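Local coordinates for hemin degrading factor (Pseudomonas aeruginosa, PDB 4MF9), which binds heme, was identified as a heme-degrading enzyme and probably takes part in heme trafficking, at residues 202-207 / 229-234. Sequence-based numbering, arbitrary orientation.
Sequences AALREG and TQALRL
Leu204 reaches from helix 201-210 to the side of helix 228-235 and meets it with a single methyl group, CD1. Leu204 swings CG to the far side from its own amide N (chi1 -165°), carrying CD1 across to the other helix, where it settles over the stretch from Ala231 to Leu234. Leu204 CD1 lies 4.0 Å from Ala231 CB and equally far from Ala231 CA, so the small alanine lets the methyl come right down to the backbone. Three residues on, Leu234 CB stands 4.2 Å from Leu204 CD1; the contact with Leu234 is made by the root of that side chain. This pairing of Leu204 with Ala231 and Leu234 is purely apolar. Arg205, the next residue, runs past Leu234 by its aliphatic part: Arg205 CG passes 4.0 Å from Leu234 O, and CD is about as close. This is van der Waals contact with a carbonyl oxygen near the last turn of helix 228-235. A bend at chi3 (111°) turns the guanidinium, and Leu234 O lies at its edge, near its plane. NE hydrogen-bonds to Ala235 O, at the C-terminal end of helix 228-235, and NH2 forms a salt bridge with Glu238 just after it, so Arg205 joins helix 201-210 to that helix end and the chain leaving it. Together the two segments bury a modest 147 Å². They cross almost at right angles (-89°), their axes 10.4 Å apart at closest approach, which limits the meeting to this one spot. Helix 217-224 joins the cluster, with Leu221 against Ala231 and His224 against Ala203. Behind helix 228-235, Leu232 packs on strands 307-313 and 320-326, placing the helical group against the sheet beside the heme pocket, with the side chain of Ala231 about 11 Å from the bound heme.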
loop_
_atom_site.group_PDB
_atom_site.type_symbol
_atom_site.label_atom_id
_atom_site.label_comp_id
_atom_site.label_asym_id
_atom_site.label_seq_id
_atom_site.Cartn_x
_atom_site.Cartn_y
_atom_site.Cartn_z
ATOM N N ALA A 202 19.503 -13.586 21.130
ATOM C CA ALA A 202 19.499 -15.026 21.085
ATOM C C ALA A 202 18.093 -15.624 21.034
ATOM O O ALA A 202 17.799 -16.499 20.302
ATOM C CB ALA A 202 20.333 -15.553 22.243
ATOM N N ALA A 203 17.213 -15.057 21.819
ATOM C CA ALA A 203 15.837 -15.476 21.769
ATOM C C ALA A 203 15.200 -15.174 20.434
ATOM O O ALA A 203 14.611 -16.003 19.876
ATOM C CB ALA A 203 15.041 -14.830 22.891
ATOM N N LEU A 204 15.445 -13.988 19.935
ATOM C CA LEU A 204 14.924 -13.593 18.649
ATOM C C LEU A 204 15.406 -14.517 17.552
ATOM O O LEU A 204 14.613 -15.025 16.842
ATOM C CB LEU A 204 15.472 -12.212 18.370
ATOM C CG LEU A 204 14.938 -11.295 17.304
ATOM C CD1 LEU A 204 16.027 -10.460 16.725
ATOM C CD2 LEU A 204 14.074 -11.928 16.288
ATOM N N ARG A 205 16.678 -14.794 17.533
ATOM C CA ARG A 205 17.262 -15.744 16.595
ATOM C C ARG A 205 16.711 -17.147 16.766
ATOM O O ARG A 205 16.434 -17.827 15.810
ATOM C CB ARG A 205 18.769 -15.788 16.747
ATOM C CG ARG A 205 19.566 -14.639 16.220
ATOM C CD ARG A 205 21.069 -14.885 16.401
ATOM N NE ARG A 205 21.627 -15.091 15.078
ATOM C CZ ARG A 205 22.188 -16.183 14.602
ATOM N NH1 ARG A 205 22.387 -17.263 15.345
ATOM N NH2 ARG A 205 22.588 -16.176 13.363
ATOM N N GLU A 206 16.537 -17.548 18.014
ATOM C CA GLU A 206 15.957 -18.851 18.240
ATOM C C GLU A 206 14.560 -18.976 17.679
ATOM O O GLU A 206 14.283 -19.865 16.919
ATOM C CB GLU A 206 15.979 -19.186 19.732
ATOM C CG GLU A 206 15.473 -20.574 20.003
ATOM C CD GLU A 206 15.688 -21.064 21.448
ATOM O OE1 GLU A 206 16.361 -20.407 22.259
ATOM O OE2 GLU A 206 15.146 -22.110 21.699
ATOM N N GLY A 207 13.733 -17.983 17.968
ATOM C CA GLY A 207 12.395 -17.907 17.412
ATOM C C GLY A 207 12.388 -17.787 15.897
ATOM O O GLY A 207 11.517 -18.360 15.228
ATOM N N THR A 229 13.653 -3.337 11.177
ATOM C CA THR A 229 15.035 -3.155 10.715
ATOM C C THR A 229 16.006 -3.606 11.792
ATOM O O THR A 229 17.060 -4.174 11.511
ATOM C CB THR A 229 15.311 -1.692 10.346
ATOM O OG1 THR A 229 15.058 -0.841 11.478
ATOM C CG2 THR A 229 14.405 -1.277 9.213
ATOM N N GLN A 230 15.646 -3.349 13.032
ATOM C CA GLN A 230 16.419 -3.758 14.179
ATOM C C GLN A 230 16.568 -5.271 14.251
ATOM O O GLN A 230 17.631 -5.727 14.485
ATOM C CB GLN A 230 15.738 -3.263 15.434
ATOM C CG GLN A 230 16.418 -3.497 16.738
ATOM C CD GLN A 230 15.739 -2.750 17.856
ATOM O OE1 GLN A 230 14.557 -2.833 18.021
ATOM N NE2 GLN A 230 16.507 -2.040 18.611
ATOM N N ALA A 231 15.496 -6.008 14.028
ATOM C CA ALA A 231 15.590 -7.467 14.044
ATOM C C ALA A 231 16.448 -7.995 12.891
ATOM O O ALA A 231 17.171 -8.967 13.057
ATOM C CB ALA A 231 14.216 -8.081 13.996
ATOM N N LEU A 232 16.335 -7.377 11.716
ATOM C CA LEU A 232 17.137 -7.779 10.559
ATOM C C LEU A 232 18.620 -7.627 10.880
ATOM O O LEU A 232 19.431 -8.513 10.602
ATOM C CB LEU A 232 16.779 -6.941 9.329
ATOM C CG LEU A 232 15.324 -6.986 8.882
ATOM C CD1 LEU A 232 15.109 -6.214 7.582
ATOM C CD2 LEU A 232 14.859 -8.421 8.746
ATOM N N ARG A 233 18.948 -6.525 11.507
ATOM C CA ARG A 233 20.268 -6.169 11.944
ATOM C C ARG A 233 20.816 -7.187 12.948
ATOM O O ARG A 233 21.970 -7.458 12.978
ATOM C CB ARG A 233 20.163 -4.888 12.722
ATOM C CG ARG A 233 21.340 -3.997 12.659
ATOM C CD ARG A 233 20.987 -2.541 12.641
ATOM N NE ARG A 233 20.324 -2.046 13.823
ATOM C CZ ARG A 233 19.223 -1.321 13.780
ATOM N NH1 ARG A 233 18.668 -1.053 12.633
ATOM N NH2 ARG A 233 18.670 -0.887 14.869
ATOM N N LEU A 234 19.949 -7.685 13.815
ATOM C CA LEU A 234 20.376 -8.569 14.901
ATOM C C LEU A 234 20.249 -10.042 14.531
ATOM O O LEU A 234 20.711 -10.921 15.268
ATOM C CB LEU A 234 19.555 -8.288 16.161
ATOM C CG LEU A 234 19.563 -6.875 16.743
ATOM C CD1 LEU A 234 18.647 -6.798 17.949
ATOM C CD2 LEU A 234 20.963 -6.441 17.123
#